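Local coordinates for fumarylacetoacetate hydrolase (Burkholderia xenovorans, PDB 5TI1), which hydrolyses fumarylacetoacetate to fumarate and acetoacetate, the last step of phenylalanine and tyrosine degradation, at the interface of chains A and B. Sequence-based numbering; all coordinates share one arbitrary frame. Chains: chain A/B, Fumarylacetoacetate hydrolase.

Contact 1: the interface of chains A and B. Residues chain A 178, 181-182, 311, 313, 359; chain B 206, 269-270.
B:Gln206, on strand 204-207, pushes its side chain into a pocket of chain A formed by A:Glu181, A:Met182, A:Leu311 and A:Tyr313, at the two-fold interface of chains A and B in this FAH-family hydrolase. B:Gln206 CB lies 3.9 Å from A:Met182 CE. CG, anti to the carbonyl carbon, passes A:Leu311 CD1 and the rim of the A:Tyr313 ring, and CD rests against the methyls of A:Met182 and A:Leu311. At the tip the amide forks. B:Gln206 NE2 gives one N-H almost straight (174° at H) to the carbonyl oxygen A:Glu181 O at 2.9 Å, meeting it from above the carbonyl plane, and the other to the phenol oxygen A:Tyr313 OH. Both acceptors lie close to the amide plane, which stands 78° from the tyrosine ring. B:Gln206 OE1 accepts the indole N-H of B:Trp269 NE1 at 3.1 Å, which fixes the amide's flip; glutamine suits a place needing two donors and an acceptor on a long stem. Behind the phenol, A:Tyr313 OH bonds to A:His359 ND1 at 2.6 Å, and water 1 joins A:His359 NE2 to the carboxylate oxygen B:Glu270 OE1. The flexible thioether of A:Met182 bends (chi3 55°) to bring CE to B:Trp269 CD1. A:Asn178 CB lies over the six-membered ring of B:Trp269, 3.7 Å from its centroid, while the amide ND2 reaches a lone pair of B:Trp269 O.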
loop_
_atom_site.group_PDB
_atom_site.type_symbol
_atom_site.label_atom_id
_atom_site.label_comp_id
_atom_site.label_asym_id
_atom_site.label_seq_id
_atom_site.Cartn_x
_atom_site.Cartn_y
_atom_site.Cartn_z
ATOM N N ASN A 178 -3.024 -17.221 -17.999
ATOM C CA ASN A 178 -3.817 -16.489 -17.016
ATOM C C ASN A 178 -4.073 -15.036 -17.408
ATOM O O ASN A 178 -5.004 -14.426 -16.873
ATOM C CB ASN A 178 -3.147 -16.542 -15.642
ATOM C CG ASN A 178 -1.854 -15.740 -15.578
ATOM O OD1 ASN A 178 -1.267 -15.390 -16.596
ATOM N ND2 ASN A 178 -1.399 -15.466 -14.366
ATOM N N GLU A 181 -7.503 -14.661 -18.718
ATOM C CA GLU A 181 -8.544 -15.119 -17.813
ATOM C C GLU A 181 -8.802 -14.173 -16.644
ATOM O O GLU A 181 -9.891 -14.215 -16.065
ATOM C CB GLU A 181 -8.188 -16.512 -17.274
ATOM C CG GLU A 181 -8.130 -17.574 -18.365
ATOM C CD GLU A 181 -9.485 -18.238 -18.625
ATOM O OE1 GLU A 181 -9.550 -19.154 -19.474
ATOM O OE2 GLU A 181 -10.476 -17.851 -17.970
ATOM N N MET A 182 -7.850 -13.315 -16.294
ATOM C CA MET A 182 -8.056 -12.367 -15.212
ATOM C C MET A 182 -7.319 -11.088 -15.556
ATOM O O MET A 182 -6.339 -11.127 -16.310
ATOM C CB MET A 182 -7.553 -12.915 -13.866
ATOM C CG MET A 182 -6.044 -13.180 -13.833
ATOM S SD MET A 182 -5.408 -13.775 -12.244
ATOM C CE MET A 182 -6.456 -15.202 -12.003
ATOM N N LEU A 311 -14.722 -15.795 -16.942
ATOM C CA LEU A 311 -15.626 -16.346 -15.944
ATOM C C LEU A 311 -16.729 -15.344 -15.620
ATOM O O LEU A 311 -16.559 -14.127 -15.762
ATOM C CB LEU A 311 -14.853 -16.720 -14.687
ATOM C CG LEU A 311 -13.982 -17.964 -14.844
ATOM C CD1 LEU A 311 -13.014 -18.051 -13.680
ATOM C CD2 LEU A 311 -14.839 -19.225 -14.929
ATOM N N TYR A 313 -18.051 -13.986 -13.081
ATOM C CA TYR A 313 -17.878 -12.864 -12.161
ATOM C C TYR A 313 -17.182 -11.675 -12.822
ATOM O O TYR A 313 -17.265 -10.558 -12.304
ATOM C CB TYR A 313 -17.111 -13.305 -10.909
ATOM C CG TYR A 313 -15.590 -13.261 -11.010
ATOM C CD1 TYR A 313 -14.869 -14.367 -11.445
ATOM C CD2 TYR A 313 -14.877 -12.127 -10.634
ATOM C CE1 TYR A 313 -13.477 -14.331 -11.524
ATOM C CE2 TYR A 313 -13.488 -12.084 -10.706
ATOM C CZ TYR A 313 -12.796 -13.193 -11.149
ATOM O OH TYR A 313 -11.419 -13.167 -11.226
ATOM N N HIS A 359 -12.326 -8.002 -10.070
ATOM C CA HIS A 359 -11.306 -9.002 -9.781
ATOM C C HIS A 359 -10.466 -8.614 -8.570
ATOM O O HIS A 359 -10.036 -9.493 -7.808
ATOM C CB HIS A 359 -10.425 -9.220 -11.001
ATOM C CG HIS A 359 -9.301 -10.174 -10.764
ATOM N ND1 HIS A 359 -9.498 -11.531 -10.611
ATOM C CD2 HIS A 359 -7.966 -9.968 -10.650
ATOM C CE1 HIS A 359 -8.329 -12.118 -10.417
ATOM N NE2 HIS A 359 -7.385 -11.193 -10.433
ATOM N N GLN B 206 -10.195 -17.615 -8.599
ATOM C CA GLN B 206 -9.911 -18.480 -9.737
ATOM C C GLN B 206 -8.939 -19.575 -9.324
ATOM O O GLN B 206 -7.888 -19.297 -8.739
ATOM C CB GLN B 206 -9.331 -17.677 -10.906
ATOM C CG GLN B 206 -10.261 -16.607 -11.457
ATOM C CD GLN B 206 -9.911 -16.189 -12.878
ATOM O OE1 GLN B 206 -9.236 -16.921 -13.611
ATOM N NE2 GLN B 206 -10.377 -15.005 -13.276
ATOM N N TRP B 269 -2.053 -19.795 -9.579
ATOM C CA TRP B 269 -2.628 -19.471 -10.877
ATOM C C TRP B 269 -2.438 -18.004 -11.261
ATOM O O TRP B 269 -2.314 -17.699 -12.452
ATOM C CB TRP B 269 -4.111 -19.843 -10.874
ATOM C CG TRP B 269 -4.903 -19.370 -12.058
ATOM C CD1 TRP B 269 -6.007 -18.566 -12.030
ATOM C CD2 TRP B 269 -4.674 -19.687 -13.438
ATOM N NE1 TRP B 269 -6.484 -18.365 -13.307
ATOM C CE2 TRP B 269 -5.681 -19.039 -14.190
ATOM C CE3 TRP B 269 -3.721 -20.460 -14.112
ATOM C CZ2 TRP B 269 -5.754 -19.131 -15.580
ATOM C CZ3 TRP B 269 -3.797 -20.553 -15.495
ATOM C CH2 TRP B 269 -4.806 -19.889 -16.214
ATOM N N GLU B 270 -2.396 -17.088 -10.289
ATOM C CA GLU B 270 -2.392 -15.661 -10.602
ATOM C C GLU B 270 -1.006 -15.031 -10.679
ATOM O O GLU B 270 -0.875 -13.961 -11.285
ATOM C CB GLU B 270 -3.190 -14.883 -9.548
ATOM C CG GLU B 270 -2.431 -14.775 -8.233
ATOM C CD GLU B 270 -3.158 -14.004 -7.159
ATOM O OE1 GLU B 270 -4.198 -13.371 -7.456
ATOM O OE2 GLU B 270 -2.682 -14.045 -6.001
HETATM O O HOH W 1 -4.697 -11.758 -9.482
#

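Contact 2: the interface of chains A and B. Residues chain A 189-192, 194, 282; chain B 239, 365-368.
The guanidinium of B:Arg368 lies flat against A:Ser191: A:Ser191 CA sits 3.4 Å above one face, offset toward the rim, and A:Ser191 CB is 3.5 Å from B:Arg368 CZ. A serine on the short 3-10 helix 190-192 is small enough for an arginine to lie so close over it. The guanidinium of A:Arg189 carries water 2 above one face, again toward the rim. That water bonds to the backbone A:Ser191 N and, at 3.2 Å, to B:Arg368 NH2, linking the chains. A:Arg189 NH2 aims at a lone pair of the carbonyl oxygen B:Asn366 O, 3.0 Å away, although the acceptor is tilted from the guanidinium plane. Its NE donates to the hydroxyl A:Ser191 OG within its own chain, so the same arginine that crosses to chain B also helps orient the serine hydroxyl. The bend at chi2 (79°) brings the chain past the sulfur of B:Cys365, against which CG, CD and NE lie.

A:Ser191 OG, with chi1 69°, stands between the backbone N and the carbonyl carbon and donates to the amide oxygen B:Asn366 OD1 at 2.7 Å, from above the carbonyl plane. The other branch of that amide, B:Asn366 ND2, donates to A:Ser191 O at 3.1 Å; here the acceptor lies in the amide plane, but the donor stands well above the serine's carbonyl plane. Asparagine is apt because one short, flat amide can serve the hydroxyl and the carbonyl of the same residue. Alongside, the tip of B:Leu239 branches: CD1 lies against the carbonyl oxygen of A:Phe282 and A:Ser192 CB, and B:Leu239 CD2 is 3.6 Å from A:Val194 CG1.

The patch ties the 190-192 turn of one subunit to the 365-368 loop of the other, and probably helps keep the two subunits in register.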
loop_
_atom_site.group_PDB
_atom_site.type_symbol
_atom_site.label_atom_id
_atom_site.label_comp_id
_atom_site.label_asym_id
_atom_site.label_seq_id
_atom_site.Cartn_x
_atom_site.Cartn_y
_atom_site.Cartn_z
ATOM N N ARG A 189 3.093 1.003 -4.517
ATOM C CA ARG A 189 3.540 1.746 -3.347
ATOM C C ARG A 189 2.832 3.099 -3.319
ATOM O O ARG A 189 3.154 3.992 -4.113
ATOM C CB ARG A 189 5.057 1.924 -3.377
ATOM C CG ARG A 189 5.629 2.675 -2.185
ATOM C CD ARG A 189 5.757 1.766 -0.952
ATOM N NE ARG A 189 6.222 2.527 0.201
ATOM C CZ ARG A 189 6.239 2.080 1.453
ATOM N NH1 ARG A 189 5.811 0.854 1.752
ATOM N NH2 ARG A 189 6.667 2.879 2.415
ATOM N N ALA A 190 1.900 3.264 -2.376
ATOM C CA ALA A 190 1.128 4.505 -2.306
ATOM C C ALA A 190 2.009 5.695 -1.966
ATOM O O ALA A 190 1.773 6.809 -2.459
ATOM C CB ALA A 190 0.010 4.375 -1.278
ATOM N N SER A 191 3.040 5.478 -1.136
ATOM C CA SER A 191 3.795 6.598 -0.569
ATOM C C SER A 191 4.559 7.392 -1.624
ATOM O O SER A 191 4.839 8.575 -1.408
ATOM C CB SER A 191 4.780 6.108 0.504
ATOM O OG SER A 191 5.828 5.354 -0.086
ATOM N N SER A 192 4.952 6.768 -2.737
ATOM C CA SER A 192 5.764 7.449 -3.740
ATOM C C SER A 192 4.943 7.924 -4.934
ATOM O O SER A 192 5.506 8.190 -6.008
ATOM C CB SER A 192 6.900 6.543 -4.209
ATOM O OG SER A 192 6.414 5.242 -4.532
ATOM N N VAL A 194 3.427 10.907 -6.575
ATOM C CA VAL A 194 3.680 12.338 -6.501
ATOM C C VAL A 194 2.874 13.034 -7.591
ATOM O O VAL A 194 2.513 12.444 -8.615
ATOM C CB VAL A 194 5.183 12.698 -6.648
ATOM C CG1 VAL A 194 5.987 12.122 -5.499
ATOM C CG2 VAL A 194 5.716 12.213 -7.994
ATOM N N PHE A 282 10.063 3.790 -6.706
ATOM C CA PHE A 282 10.835 5.008 -6.498
ATOM C C PHE A 282 10.043 6.249 -6.881
ATOM O O PHE A 282 10.340 7.334 -6.365
ATOM C CB PHE A 282 12.177 4.947 -7.244
ATOM C CG PHE A 282 12.058 4.882 -8.744
ATOM C CD1 PHE A 282 11.920 3.662 -9.393
ATOM C CD2 PHE A 282 12.121 6.046 -9.513
ATOM C CE1 PHE A 282 11.807 3.605 -10.781
ATOM C CE2 PHE A 282 12.023 5.994 -10.895
ATOM C CZ PHE A 282 11.870 4.779 -11.533
ATOM N N LEU B 239 11.562 10.781 -0.114
ATOM C CA LEU B 239 11.603 10.116 -1.408
ATOM C C LEU B 239 12.906 10.455 -2.125
ATOM O O LEU B 239 13.303 11.622 -2.197
ATOM C CB LEU B 239 10.395 10.541 -2.245
ATOM C CG LEU B 239 10.123 9.812 -3.551
ATOM C CD1 LEU B 239 9.880 8.341 -3.318
ATOM C CD2 LEU B 239 8.924 10.454 -4.225
ATOM N N CYS B 365 12.773 4.623 -2.660
ATOM C CA CYS B 365 11.434 4.551 -2.091
ATOM C C CYS B 365 11.429 5.183 -0.707
ATOM O O CYS B 365 12.383 5.036 0.063
ATOM C CB CYS B 365 10.954 3.094 -2.022
ATOM S SG CYS B 365 9.235 2.897 -1.464
ATOM N N ASN B 366 10.365 5.926 -0.411
ATOM C CA ASN B 366 10.225 6.580 0.878
ATOM C C ASN B 366 9.440 5.687 1.827
ATOM O O ASN B 366 8.717 4.778 1.411
ATOM C CB ASN B 366 9.545 7.942 0.730
ATOM C CG ASN B 366 8.181 7.856 0.077
ATOM O OD1 ASN B 366 7.898 6.944 -0.713
ATOM N ND2 ASN B 366 7.327 8.829 0.389
ATOM N N THR B 367 9.635 5.914 3.122
ATOM C CA THR B 367 8.843 5.227 4.135
ATOM C C THR B 367 8.252 6.264 5.076
ATOM O O THR B 367 8.701 7.412 5.132
ATOM C CB THR B 367 9.653 4.207 4.946
ATOM O OG1 THR B 367 10.616 4.899 5.748
ATOM C CG2 THR B 367 10.381 3.218 4.031
ATOM N N ARG B 368 7.236 5.834 5.819
ATOM C CA ARG B 368 6.436 6.703 6.663
ATOM C C ARG B 368 6.198 6.027 8.004
ATOM O O ARG B 368 6.136 4.797 8.096
ATOM C CB ARG B 368 5.087 7.027 5.996
ATOM C CG ARG B 368 5.232 7.852 4.723
ATOM C CD ARG B 368 3.892 8.195 4.092
ATOM N NE ARG B 368 3.334 7.028 3.418
ATOM C CZ ARG B 368 2.195 7.023 2.724
ATOM N NH1 ARG B 368 1.470 8.129 2.613
ATOM N NH2 ARG B 368 1.775 5.898 2.151
HETATM O O HOH W 2 3.028 3.312 0.795
#

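About 29 Å separates the centres of contact 1 and contact 2, and they have no residue in common, yet both belong to one two-fold interface, so each occurs again with the chains exchanged. On chain A they draw on nearby stretches of sequence, the 3-10 helix 177-180 and its following loop in contact 1 and the 3-10 helix 190-192 in contact 2. Their centres lie about 18 Å and 22 Å from A:His160, the predicted proton acceptor, so neither is centred there. Two separated anchors and their twins would resist rocking of the subunits, consistent with a dimer, which the structure alone does not prove.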